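Long-range contacts in xylanase and alpha-amylase inhibitor protein (Scadoxus multiflorus, PDB 3MU7), which probably inhibits xylanases and alpha-amylases, using a TIM-barrel scaffold of the glycosyl hydrolase family 18 type: residues L71-G76 / G120-I125; A6-Q11 / Y29-F34; L152-Q157 / D175-Q180; D88-A93 / A137-S142. One frame throughout, in Å; residues are numbered along the deposited sequence.

Contact 1: residues L71-G76 / G120-I125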
loop_
_atom_site.group_PDB
_atom_site.type_symbol
_atom_site.label_atom_id
_atom_site.label_comp_id
_atom_site.label_asym_id
_atom_site.label_seq_id
_atom_site.Cartn_x
_atom_site.Cartn_y
_atom_site.Cartn_z
ATOM N N LEU A 71 -3.990 -1.880 6.598
ATOM C CA LEU A 71 -2.592 -1.481 6.787
ATOM C C LEU A 71 -2.506 0.019 6.934
ATOM O O LEU A 71 -3.385 0.748 6.465
ATOM C CB LEU A 71 -1.740 -1.899 5.589
ATOM C CG LEU A 71 -1.870 -3.326 5.063
ATOM C CD1 LEU A 71 -0.999 -3.514 3.825
ATOM C CD2 LEU A 71 -1.526 -4.344 6.110
ATOM N N LEU A 72 -1.449 0.482 7.595
ATOM C CA LEU A 72 -1.088 1.889 7.578
ATOM C C LEU A 72 0.094 2.069 6.650
ATOM O O LEU A 72 1.103 1.356 6.748
ATOM C CB LEU A 72 -0.694 2.394 8.968
ATOM C CG LEU A 72 -0.163 3.832 9.062
ATOM C CD1 LEU A 72 -1.231 4.857 8.677
ATOM C CD2 LEU A 72 0.392 4.116 10.449
ATOM N N SER A 73 -0.032 3.029 5.747
ATOM C CA SER A 73 1.044 3.353 4.829
ATOM C C SER A 73 1.880 4.522 5.339
ATOM O O SER A 73 1.341 5.580 5.702
ATOM C CB SER A 73 0.474 3.667 3.454
ATOM O OG SER A 73 1.505 3.802 2.492
ATOM N N ILE A 74 3.195 4.318 5.355
ATOM C CA ILE A 74 4.147 5.364 5.709
ATOM C C ILE A 74 4.711 6.000 4.445
ATOM O O ILE A 74 4.920 5.324 3.420
ATOM C CB ILE A 74 5.274 4.853 6.648
ATOM C CG1 ILE A 74 6.111 3.756 5.977
ATOM C CG2 ILE A 74 4.672 4.372 7.975
ATOM C CD1 ILE A 74 7.352 3.375 6.765
ATOM N N GLY A 75 4.891 7.305 4.500
ATOM C CA GLY A 75 5.467 8.116 3.417
ATOM C C GLY A 75 4.333 8.716 2.593
ATOM O O GLY A 75 3.619 9.494 3.082
ATOM N N GLY A 76 4.178 8.281 1.369
ATOM C CA GLY A 76 3.163 8.761 0.465
ATOM C C GLY A 76 3.756 9.532 -0.722
ATOM O O GLY A 76 4.949 9.698 -0.803
ATOM N N GLY A 120 -0.735 -4.478 9.488
ATOM C CA GLY A 120 0.605 -4.296 8.958
ATOM C C GLY A 120 0.906 -2.884 8.533
ATOM O O GLY A 120 0.084 -1.969 8.697
ATOM N N ILE A 121 2.106 -2.733 7.974
ATOM C CA ILE A 121 2.654 -1.452 7.551
ATOM C C ILE A 121 3.065 -1.527 6.094
ATOM O O ILE A 121 3.742 -2.473 5.680
ATOM C CB ILE A 121 3.899 -1.056 8.405
ATOM C CG1 ILE A 121 3.582 -1.024 9.913
ATOM C CG2 ILE A 121 4.518 0.256 7.907
ATOM C CD1 ILE A 121 2.527 -0.011 10.323
ATOM N N ASP A 122 2.663 -0.511 5.340
ATOM C CA ASP A 122 2.984 -0.384 3.925
ATOM C C ASP A 122 4.029 0.713 3.725
ATOM O O ASP A 122 3.841 1.846 4.168
ATOM C CB ASP A 122 1.702 -0.046 3.164
ATOM C CG ASP A 122 1.933 0.221 1.699
ATOM O OD1 ASP A 122 2.362 -0.710 0.984
ATOM O OD2 ASP A 122 1.655 1.355 1.256
ATOM N N PHE A 123 5.130 0.371 3.061
ATOM C CA PHE A 123 6.220 1.318 2.782
ATOM C C PHE A 123 5.951 1.985 1.433
ATOM O O PHE A 123 6.280 1.428 0.375
ATOM C CB PHE A 123 7.567 0.588 2.691
ATOM C CG PHE A 123 8.199 0.221 4.016
ATOM C CD1 PHE A 123 9.558 0.449 4.212
ATOM C CD2 PHE A 123 7.468 -0.379 5.043
ATOM C CE1 PHE A 123 10.188 0.081 5.407
ATOM C CE2 PHE A 123 8.092 -0.740 6.243
ATOM C CZ PHE A 123 9.455 -0.508 6.422
ATOM N N HIS A 124 5.360 3.171 1.453
ATOM C CA HIS A 124 5.105 3.937 0.219
ATOM C C HIS A 124 6.128 5.080 0.154
ATOM O O HIS A 124 5.786 6.267 0.137
ATOM C CB HIS A 124 3.657 4.449 0.209
ATOM C CG HIS A 124 3.178 4.956 -1.123
ATOM N ND1 HIS A 124 2.160 4.338 -1.817
ATOM C CD2 HIS A 124 3.549 6.024 -1.871
ATOM C CE1 HIS A 124 1.929 5.001 -2.937
ATOM N NE2 HIS A 124 2.755 6.027 -2.994
ATOM N N ILE A 125 7.400 4.699 0.116
ATOM C CA ILE A 125 8.507 5.649 0.169
ATOM C C ILE A 125 8.823 6.120 -1.238
ATOM O O ILE A 125 9.317 5.348 -2.065
ATOM C CB ILE A 125 9.750 5.027 0.849
ATOM C CG1 ILE A 125 9.395 4.443 2.229
ATOM C CG2 ILE A 125 10.892 6.039 0.918
ATOM C CD1 ILE A 125 8.652 5.396 3.178
#
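Ser73 and Asp122 face each other on two neighbouring parallel strands of a TIM barrel, and 120-125 falls in the signature region of family 18, where chitinases carry DGxDxDxE and this protein has His124 at the third acidic position. The backbone bonds alternate between the strands: Leu72 N reaches Gly120 O at 3.1 Å and Asp122 N reaches Leu72 O at 2.8 Å. Farther along, Ile74 N, His124 N and Gly76 N bond Asp122 O, Ile74 O and His124 O in turn.

Among the side-chain polar contacts, Ser73 OG donates to Asp122 OD2 at 2.7 Å, on the anti side of the carboxylate. Tyr8 OH bonds the same oxygen, while Thr153 OG1 and Trp178 NE1 bond OD1. An alanine in place of Asp122 would probably cost Ser73, Tyr8, Thr153 and Trp178 their common carboxylate partner and leave Ser73 OG free to turn.

The apolar contacts lie on the other face, turned to helices 86-101 and 133-144. Ile74 CG2 meets Ile121 CG2 at 4.1 Å. With CG1 between the backbone N and the carbonyl carbon (chi1 62°), the extended chain of Ile74 carries CD1 over the Phe123 ring, 4.1 Å from the centroid and 9° off its normal.

Contact 2: residues A6-Q11 / Y29-F34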
loop_
_atom_site.group_PDB
_atom_site.type_symbol
_atom_site.label_atom_id
_atom_site.label_comp_id
_atom_site.label_asym_id
_atom_site.label_seq_id
_atom_site.Cartn_x
_atom_site.Cartn_y
_atom_site.Cartn_z
ATOM N N ALA A 6 -5.997 -4.895 -3.541
ATOM C CA ALA A 6 -5.601 -3.959 -2.497
ATOM C C ALA A 6 -5.996 -2.559 -2.954
ATOM O O ALA A 6 -5.869 -2.228 -4.129
ATOM C CB ALA A 6 -4.111 -4.030 -2.259
ATOM N N VAL A 7 -6.467 -1.725 -2.039
ATOM C CA VAL A 7 -6.838 -0.369 -2.410
ATOM C C VAL A 7 -6.339 0.623 -1.368
ATOM O O VAL A 7 -6.392 0.344 -0.165
ATOM C CB VAL A 7 -8.380 -0.248 -2.638
ATOM C CG1 VAL A 7 -9.162 -0.388 -1.339
ATOM C CG2 VAL A 7 -8.735 1.051 -3.356
ATOM N N TYR A 8 -5.854 1.769 -1.828
ATOM C CA TYR A 8 -5.528 2.861 -0.923
ATOM C C TYR A 8 -6.783 3.623 -0.536
ATOM O O TYR A 8 -7.647 3.896 -1.376
ATOM C CB TYR A 8 -4.512 3.802 -1.552
ATOM C CG TYR A 8 -3.089 3.308 -1.437
ATOM C CD1 TYR A 8 -2.516 2.525 -2.440
ATOM C CD2 TYR A 8 -2.318 3.612 -0.317
ATOM C CE1 TYR A 8 -1.203 2.073 -2.335
ATOM C CE2 TYR A 8 -1.000 3.169 -0.205
ATOM C CZ TYR A 8 -0.457 2.394 -1.217
ATOM O OH TYR A 8 0.843 1.946 -1.145
ATOM N N TRP A 9 -6.850 3.976 0.741
ATOM C CA TRP A 9 -7.951 4.746 1.308
ATOM C C TRP A 9 -7.347 5.909 2.090
ATOM O O TRP A 9 -6.224 5.802 2.596
ATOM C CB TRP A 9 -8.802 3.856 2.229
ATOM C CG TRP A 9 -10.011 4.558 2.760
ATOM C CD1 TRP A 9 -11.251 4.575 2.199
ATOM C CD2 TRP A 9 -10.086 5.377 3.936
ATOM N NE1 TRP A 9 -12.104 5.347 2.959
ATOM C CE2 TRP A 9 -11.411 5.856 4.022
ATOM C CE3 TRP A 9 -9.171 5.739 4.932
ATOM C CZ2 TRP A 9 -11.840 6.695 5.055
ATOM C CZ3 TRP A 9 -9.598 6.577 5.960
ATOM C CH2 TRP A 9 -10.925 7.037 6.012
ATOM N N GLY A 10 -8.071 7.025 2.174
ATOM C CA GLY A 10 -7.651 8.144 3.011
ATOM C C GLY A 10 -7.280 9.399 2.251
ATOM O O GLY A 10 -6.841 10.374 2.857
ATOM N N GLN A 11 -7.470 9.368 0.931
ATOM C CA GLN A 11 -6.999 10.412 0.018
ATOM C C GLN A 11 -7.952 11.584 -0.202
ATOM O O GLN A 11 -7.579 12.544 -0.868
ATOM C CB GLN A 11 -6.611 9.794 -1.336
ATOM C CG GLN A 11 -5.357 8.916 -1.285
ATOM C CD GLN A 11 -5.550 7.634 -0.475
ATOM O OE1 GLN A 11 -6.441 6.831 -0.763
ATOM N NE2 GLN A 11 -4.699 7.428 0.523
ATOM N N TYR A 29 -7.326 -6.054 0.886
ATOM C CA TYR A 29 -6.518 -5.149 1.700
ATOM C C TYR A 29 -7.029 -3.745 1.484
ATOM O O TYR A 29 -7.281 -3.341 0.339
ATOM C CB TYR A 29 -5.066 -5.108 1.237
ATOM C CG TYR A 29 -4.220 -6.329 1.442
ATOM C CD1 TYR A 29 -3.444 -6.470 2.593
ATOM C CD2 TYR A 29 -4.122 -7.306 0.456
ATOM C CE1 TYR A 29 -2.621 -7.578 2.780
ATOM C CE2 TYR A 29 -3.301 -8.423 0.634
ATOM C CZ TYR A 29 -2.557 -8.547 1.796
ATOM O OH TYR A 29 -1.750 -9.648 1.975
ATOM N N VAL A 30 -7.129 -2.991 2.574
ATOM C CA VAL A 30 -7.341 -1.548 2.509
ATOM C C VAL A 30 -6.160 -0.895 3.206
ATOM O O VAL A 30 -5.813 -1.254 4.334
ATOM C CB VAL A 30 -8.689 -1.113 3.121
ATOM C CG1 VAL A 30 -8.810 0.397 3.096
ATOM C CG2 VAL A 30 -9.838 -1.708 2.338
ATOM N N ILE A 31 -5.522 0.031 2.496
ATOM C CA ILE A 31 -4.294 0.638 2.956
ATOM C C ILE A 31 -4.578 2.099 3.278
ATOM O O ILE A 31 -4.830 2.915 2.384
ATOM C CB ILE A 31 -3.182 0.554 1.887
ATOM C CG1 ILE A 31 -3.059 -0.867 1.311
ATOM C CG2 ILE A 31 -1.870 1.055 2.474
ATOM C CD1 ILE A 31 -2.313 -0.918 -0.023
ATOM N N ILE A 32 -4.559 2.423 4.566
ATOM C CA ILE A 32 -4.793 3.795 5.004
ATOM C C ILE A 32 -3.539 4.631 4.760
ATOM O O ILE A 32 -2.471 4.316 5.304
ATOM C CB ILE A 32 -5.162 3.850 6.503
ATOM C CG1 ILE A 32 -6.429 3.039 6.802
ATOM C CG2 ILE A 32 -5.324 5.308 6.949
ATOM C CD1 ILE A 32 -6.618 2.750 8.275
ATOM N N GLY A 33 -3.655 5.676 3.942
ATOM C CA GLY A 33 -2.521 6.566 3.694
ATOM C C GLY A 33 -2.834 7.970 4.175
ATOM O O GLY A 33 -3.948 8.440 3.958
ATOM N N PHE A 34 -1.898 8.673 4.823
ATOM C CA PHE A 34 -0.499 8.278 5.047
ATOM C C PHE A 34 0.017 8.860 6.349
ATOM O O PHE A 34 -0.407 9.948 6.774
ATOM C CB PHE A 34 0.409 8.832 3.935
ATOM C CG PHE A 34 0.137 8.235 2.597
ATOM C CD1 PHE A 34 0.715 7.024 2.235
ATOM C CD2 PHE A 34 -0.739 8.857 1.715
ATOM C CE1 PHE A 34 0.431 6.445 1.006
ATOM C CE2 PHE A 34 -1.037 8.284 0.491
ATOM C CZ PHE A 34 -0.454 7.075 0.134
HETATM O O HOH W 1 -3.951 10.068 1.618
#
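Ala6 pairs with Tyr29, and the parallel register runs on without a break to Trp9 with Ile32, the strand axes 4.5 Å apart at 28°. Val7 N bonds Tyr29 O, Ile31 N bonds Val7 O, Trp9 N bonds Ile31 O and Gly33 N bonds Trp9 O. With helix 18-23 between them, the strands form a beta-alpha-beta unit of the TIM barrel.

On the barrel's inner face, Ile31 lies against the Tyr8 ring. Its CD1 stands over one ring face, 4.0 Å from the centroid and displaced toward the rim, while its CG2 touches Tyr8 CE2 at 3.5 Å. Phe34 CE1 reaches the same CE2 at 3.8 Å, the two ring planes inclined at 32°. Beyond the ring, Tyr8 OH bonds Asp122 and His124.

The outer face pairs Val7 with Val30 side by side, and Val30 CG1 presses on Trp9 CB at 3.6 Å. Trp9 stacks its ring on His51 and bonds Arg16 O through NE1.

Past Trp9, Gln11 folds back at chi2 (67°), which brings NE2 to Trp9 O in a weak bond of 3.0 Å. A water accepts from Gln11 NE2 at 3.0 Å and donates to Gly33 O at 2.9 Å. Main-chain polarity is thus met across the strand ends just before the cis peptide leading into Phe34, whereas inside the barrel the pair rests on aliphatic and aromatic packing that leaves Tyr8 OH directed at polar partners.

Contact 3: residues L152-Q157 / D175-Q180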
loop_
_atom_site.group_PDB
_atom_site.type_symbol
_atom_site.label_atom_id
_atom_site.label_comp_id
_atom_site.label_asym_id
_atom_site.label_seq_id
_atom_site.Cartn_x
_atom_site.Cartn_y
_atom_site.Cartn_z
ATOM N N LEU A 152 4.316 -6.742 6.291
ATOM C CA LEU A 152 5.074 -5.624 5.754
ATOM C C LEU A 152 4.918 -5.632 4.250
ATOM O O LEU A 152 5.138 -6.658 3.598
ATOM C CB LEU A 152 6.551 -5.722 6.144
ATOM C CG LEU A 152 6.845 -5.543 7.640
ATOM C CD1 LEU A 152 8.289 -5.915 7.970
ATOM C CD2 LEU A 152 6.513 -4.135 8.105
ATOM N N THR A 153 4.517 -4.493 3.692
ATOM C CA THR A 153 4.336 -4.387 2.247
ATOM C C THR A 153 5.067 -3.166 1.725
ATOM O O THR A 153 5.477 -2.309 2.506
ATOM C CB THR A 153 2.842 -4.315 1.864
ATOM O OG1 THR A 153 2.264 -3.129 2.413
ATOM C CG2 THR A 153 2.072 -5.517 2.396
ATOM N N ALA A 154 5.257 -3.097 0.408
ATOM C CA ALA A 154 5.921 -1.952 -0.210
ATOM C C ALA A 154 5.235 -1.556 -1.509
ATOM O O ALA A 154 4.631 -2.395 -2.191
ATOM C CB ALA A 154 7.400 -2.242 -0.457
ATOM N N ALA A 155 5.364 -0.275 -1.858
ATOM C CA ALA A 155 4.738 0.298 -3.044
ATOM C C ALA A 155 5.787 1.002 -3.908
ATOM O O ALA A 155 5.790 2.231 -4.012
ATOM C CB ALA A 155 3.639 1.273 -2.646
ATOM N N PRO A 156 6.694 0.229 -4.528
ATOM C CA PRO A 156 7.710 0.848 -5.374
ATOM C C PRO A 156 7.117 1.420 -6.662
ATOM O O PRO A 156 6.009 1.050 -7.082
ATOM C CB PRO A 156 8.633 -0.327 -5.703
ATOM C CG PRO A 156 7.718 -1.515 -5.690
ATOM C CD PRO A 156 6.800 -1.245 -4.532
ATOM N N GLN A 157 7.873 2.316 -7.286
ATOM C CA GLN A 157 7.610 2.716 -8.658
ATOM C C GLN A 157 8.004 1.575 -9.601
ATOM O O GLN A 157 8.583 0.573 -9.165
ATOM C CB GLN A 157 8.354 4.010 -8.972
ATOM C CG GLN A 157 7.784 5.210 -8.252
ATOM C CD GLN A 157 8.542 6.471 -8.591
ATOM O OE1 GLN A 157 8.205 7.171 -9.549
ATOM N NE2 GLN A 157 9.567 6.775 -7.801
ATOM N N ASP A 175 6.108 -9.096 2.681
ATOM C CA ASP A 175 5.128 -10.135 2.407
ATOM C C ASP A 175 4.485 -9.965 1.043
ATOM O O ASP A 175 4.118 -10.947 0.395
ATOM C CB ASP A 175 4.055 -10.113 3.486
ATOM C CG ASP A 175 4.622 -10.408 4.846
ATOM O OD1 ASP A 175 4.989 -11.576 5.090
ATOM O OD2 ASP A 175 4.743 -9.478 5.661
ATOM N N ALA A 176 4.335 -8.710 0.620
ATOM C CA ALA A 176 3.751 -8.389 -0.670
ATOM C C ALA A 176 4.264 -7.044 -1.112
ATOM O O ALA A 176 4.619 -6.193 -0.296
ATOM C CB ALA A 176 2.233 -8.362 -0.594
ATOM N N ILE A 177 4.318 -6.863 -2.419
ATOM C CA ILE A 177 4.572 -5.548 -2.975
ATOM C C ILE A 177 3.519 -5.257 -4.026
ATOM O O ILE A 177 3.030 -6.169 -4.695
ATOM C CB ILE A 177 5.993 -5.414 -3.552
ATOM C CG1 ILE A 177 6.135 -6.162 -4.872
ATOM C CG2 ILE A 177 7.050 -5.806 -2.509
ATOM C CD1 ILE A 177 7.457 -5.940 -5.539
ATOM N N TRP A 178 3.126 -3.996 -4.130
ATOM C CA TRP A 178 2.272 -3.534 -5.230
ATOM C C TRP A 178 3.079 -2.512 -5.994
ATOM O O TRP A 178 3.445 -1.451 -5.468
ATOM C CB TRP A 178 0.931 -2.943 -4.762
ATOM C CG TRP A 178 0.831 -2.753 -3.287
ATOM C CD1 TRP A 178 1.327 -1.708 -2.558
ATOM C CD2 TRP A 178 0.211 -3.643 -2.350
ATOM N NE1 TRP A 178 1.057 -1.902 -1.220
ATOM C CE2 TRP A 178 0.373 -3.079 -1.067
ATOM C CE3 TRP A 178 -0.465 -4.866 -2.469
ATOM C CZ2 TRP A 178 -0.122 -3.693 0.090
ATOM C CZ3 TRP A 178 -0.946 -5.480 -1.317
ATOM C CH2 TRP A 178 -0.775 -4.891 -0.057
ATOM N N VAL A 179 3.388 -2.855 -7.236
ATOM C CA VAL A 179 4.192 -1.996 -8.087
ATOM C C VAL A 179 3.288 -0.951 -8.735
ATOM O O VAL A 179 2.234 -1.294 -9.284
ATOM C CB VAL A 179 4.913 -2.831 -9.167
ATOM C CG1 VAL A 179 5.765 -1.951 -10.051
ATOM C CG2 VAL A 179 5.767 -3.930 -8.525
ATOM N N GLN A 180 3.704 0.311 -8.688
ATOM C CA GLN A 180 2.926 1.387 -9.287
ATOM C C GLN A 180 3.155 1.439 -10.788
ATOM O O GLN A 180 4.112 2.063 -11.255
ATOM C CB GLN A 180 3.293 2.727 -8.667
ATOM C CG GLN A 180 3.098 2.817 -7.171
ATOM C CD GLN A 180 3.544 4.162 -6.659
ATOM O OE1 GLN A 180 3.023 5.199 -7.080
ATOM N NE2 GLN A 180 4.516 4.168 -5.762
#
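Thr153 pairs with Ala176 and Ala154 with Ile177 in parallel register, the strand axes 4.8 Å apart at 17°, in the beta-alpha-beta unit completed by helix 166-170. At the start of the pair, Asp175 grips Leu152 twice: OD2 takes Leu152 N at 2.8 Å with its anti lone pair, and Asp175 N gives a bond back to Leu152 O. The same OD2 forms a salt bridge with Arg144.

Trp178 dominates the inner face. Its CG almost eclipses the backbone N (chi1 9°), a strained torsion that lays the indole back toward the start of the strand, where it crosses the Thr153 side chain obliquely. Trp178 CZ2 meets Thr153 OG1 at 3.4 Å, and Ala155 CB touches the ring edge in its plane, 3.8 Å from Trp178 CD1. Thr153 OG1 and Trp178 NE1 converge on Asp122 OD1. A leucine replacing Trp178 would probably open a gap beside Thr153 and Ala155 and deprive Asp122 OD1 of the indole N-H, leaving it Thr153 OG1.

Trp178 N bonds Ala154 O, and Gln180 N bonds Pro156 O at 2.9 Å. Between the two, Trp178 O is buried with no hydrogen-bond partner in the model. Pro156, which has no N-H, brings CD to 3.5 Å from Trp178 O, and Ala155 CA makes a C-H...O contact with it at 3.3 Å. Gln180 stretches out, and its NE2 donates to Ala155 O at 2.9 Å from above the carbonyl plane, besides bonding Glu126. The chemistry implies a break in the regular pairing at Pro156, which the amide of Gln180 bridges by tying down the adjoining carbonyl.

Contact 4: residues D88-A93 / A137-S142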
loop_
_atom_site.group_PDB
_atom_site.type_symbol
_atom_site.label_atom_id
_atom_site.label_comp_id
_atom_site.label_asym_id
_atom_site.label_seq_id
_atom_site.Cartn_x
_atom_site.Cartn_y
_atom_site.Cartn_z
ATOM N N ASP A 88 16.333 7.673 13.864
ATOM C CA ASP A 88 15.047 7.885 13.184
ATOM C C ASP A 88 14.340 6.558 12.897
ATOM O O ASP A 88 13.127 6.437 13.106
ATOM C CB ASP A 88 15.225 8.649 11.865
ATOM C CG ASP A 88 15.465 10.143 12.056
ATOM O OD1 ASP A 88 15.339 10.664 13.180
ATOM O OD2 ASP A 88 15.774 10.803 11.045
ATOM N N ALA A 89 15.096 5.568 12.419
ATOM C CA ALA A 89 14.535 4.260 12.100
ATOM C C ALA A 89 14.014 3.553 13.348
ATOM O O ALA A 89 12.899 3.032 13.347
ATOM C CB ALA A 89 15.556 3.398 11.372
ATOM N N ASN A 90 14.821 3.536 14.410
ATOM C CA ASN A 90 14.415 2.978 15.702
ATOM C C ASN A 90 13.132 3.649 16.192
ATOM O O ASN A 90 12.169 2.991 16.570
ATOM C CB ASN A 90 15.557 3.198 16.712
ATOM C CG ASN A 90 15.311 2.560 18.098
ATOM O OD1 ASN A 90 14.737 1.461 18.227
ATOM N ND2 ASN A 90 15.887 3.194 19.133
ATOM N N ASP A 91 13.133 4.978 16.169
ATOM C CA ASP A 91 12.015 5.760 16.671
ATOM C C ASP A 91 10.730 5.455 15.924
ATOM O O ASP A 91 9.679 5.249 16.529
ATOM C CB ASP A 91 12.318 7.255 16.569
ATOM C CG ASP A 91 13.441 7.690 17.481
ATOM O OD1 ASP A 91 13.812 6.922 18.390
ATOM O OD2 ASP A 91 13.952 8.807 17.265
ATOM N N LEU A 92 10.810 5.436 14.600
ATOM C CA LEU A 92 9.627 5.150 13.816
ATOM C C LEU A 92 9.148 3.714 14.026
ATOM O O LEU A 92 7.951 3.479 14.163
ATOM C CB LEU A 92 9.859 5.449 12.334
ATOM C CG LEU A 92 8.630 5.312 11.421
ATOM C CD1 LEU A 92 7.467 6.190 11.896
ATOM C CD2 LEU A 92 8.992 5.648 9.980
ATOM N N ALA A 93 10.077 2.754 14.082
ATOM C CA ALA A 93 9.702 1.360 14.318
ATOM C C ALA A 93 8.946 1.190 15.633
ATOM O O ALA A 93 7.894 0.559 15.677
ATOM C CB ALA A 93 10.919 0.455 14.286
ATOM N N ALA A 137 12.842 -1.569 8.382
ATOM C CA ALA A 137 12.274 -2.871 8.060
ATOM C C ALA A 137 12.840 -3.965 8.963
ATOM O O ALA A 137 12.100 -4.832 9.410
ATOM C CB ALA A 137 12.490 -3.212 6.596
ATOM N N ASN A 138 14.144 -3.919 9.238
ATOM C CA ASN A 138 14.763 -4.911 10.121
ATOM C C ASN A 138 14.147 -4.913 11.511
ATOM O O ASN A 138 13.887 -5.967 12.083
ATOM C CB ASN A 138 16.272 -4.686 10.242
ATOM C CG ASN A 138 17.039 -5.091 9.012
ATOM O OD1 ASN A 138 16.544 -5.795 8.141
ATOM N ND2 ASN A 138 18.277 -4.656 8.954
ATOM N N ILE A 139 13.921 -3.726 12.056
ATOM C CA ILE A 139 13.371 -3.628 13.398
ATOM C C ILE A 139 11.897 -4.049 13.423
ATOM O O ILE A 139 11.486 -4.819 14.288
ATOM C CB ILE A 139 13.590 -2.232 14.023
ATOM C CG1 ILE A 139 15.088 -1.895 14.062
ATOM C CG2 ILE A 139 12.989 -2.179 15.426
ATOM C CD1 ILE A 139 15.400 -0.471 14.475
ATOM N N LEU A 140 11.113 -3.582 12.456
ATOM C CA LEU A 140 9.728 -4.031 12.359
ATOM C C LEU A 140 9.641 -5.545 12.153
ATOM O O LEU A 140 8.812 -6.210 12.772
ATOM C CB LEU A 140 8.989 -3.302 11.243
ATOM C CG LEU A 140 8.681 -1.827 11.495
ATOM C CD1 LEU A 140 8.178 -1.188 10.221
ATOM C CD2 LEU A 140 7.665 -1.644 12.612
ATOM N N SER A 141 10.509 -6.084 11.302
ATOM C CA SER A 141 10.532 -7.523 11.054
ATOM C C SER A 141 10.898 -8.301 12.318
ATOM O O SER A 141 10.329 -9.355 12.582
ATOM C CB SER A 141 11.469 -7.842 9.891
ATOM O OG SER A 141 11.477 -9.229 9.611
ATOM N N SER A 142 11.828 -7.764 13.105
ATOM C CA SER A 142 12.150 -8.328 14.417
ATOM C C SER A 142 10.903 -8.396 15.300
ATOM O O SER A 142 10.655 -9.404 15.963
ATOM C CB SER A 142 13.242 -7.507 15.103
ATOM O OG SER A 142 13.552 -8.037 16.384
#
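Ile139 and Ala93 meet head-on between two helices that follow successive strands of the barrel: helix 86-101 comes after strand 69-76, and helix 133-144 after strand 120-125. The axes of the short segments run in roughly the same sense at 34° and come within 9.1 Å, a separation consistent with the small methyl of Ala93 at the interface.

Ile139 points toward the opposing helix and divides its branches between two places on it. With CG1 anti to the carbonyl carbon (chi1 -58°), CG2 lies beside that carbon and presses directly on Ala93 CB at 3.5 Å. Ile139 CB itself stands 3.8 Å from the same methyl, so the two residues touch at the very root of their side chains. The other branch runs on extended, chi2 near 172°, and carries CD1 up to the backbone of the preceding turn, 3.8 Å from Asn90 CA. It meets main chain there more than side chain, although Asn90 OD1 also comes within loose reach of Ile139 CD1.

Leu140 comes from the barrel side of Ile139. Its CD2 reaches the carbonyl side of Ala93, 3.8 Å from Ala93 O and 4.2 Å from Ala93 CB. Ala93 is therefore touched by two neighbouring branched residues of one helix. Leu136, one turn earlier on that helix, extends the packing against Ala93 and Leu92, and Leu140 also touches Phe123 of the barrel sheet.

No hydrogen bond crosses between the two segments. Their contact is small and mainly aliphatic, a few of its touches falling on main-chain or amide atoms: the small alanine is consistent with the near approach of the helices, while Ile139 and Leu140 pack against it and the adjoining backbone.

Contacts 1, 2 and 3 belong to one closed sheet. Contact 1 lies between the others, its centre 9 Å from each. Strand 69-76 borders strand 29-37, with Leu71 O and Ile32 N 2.8 Å apart, and strand 120-125 borders 151-154. Contacts 2 and 3, centres 13 Å apart, meet across the barrel interior, where Ile31 CD1 lies 3.5 Å from Trp178 CZ2. Contact 4 sits outside that sheet: Leu140 CD1 packs on both Phe123 CE2 and Leu152 CD2 at 4.0 Å, whereas contact 2 is about 10 Å away at the nearest atoms. The interior around Asp122 corresponds, by comparison with family 18 chitinases, to their catalytic region, though no activity is implied here.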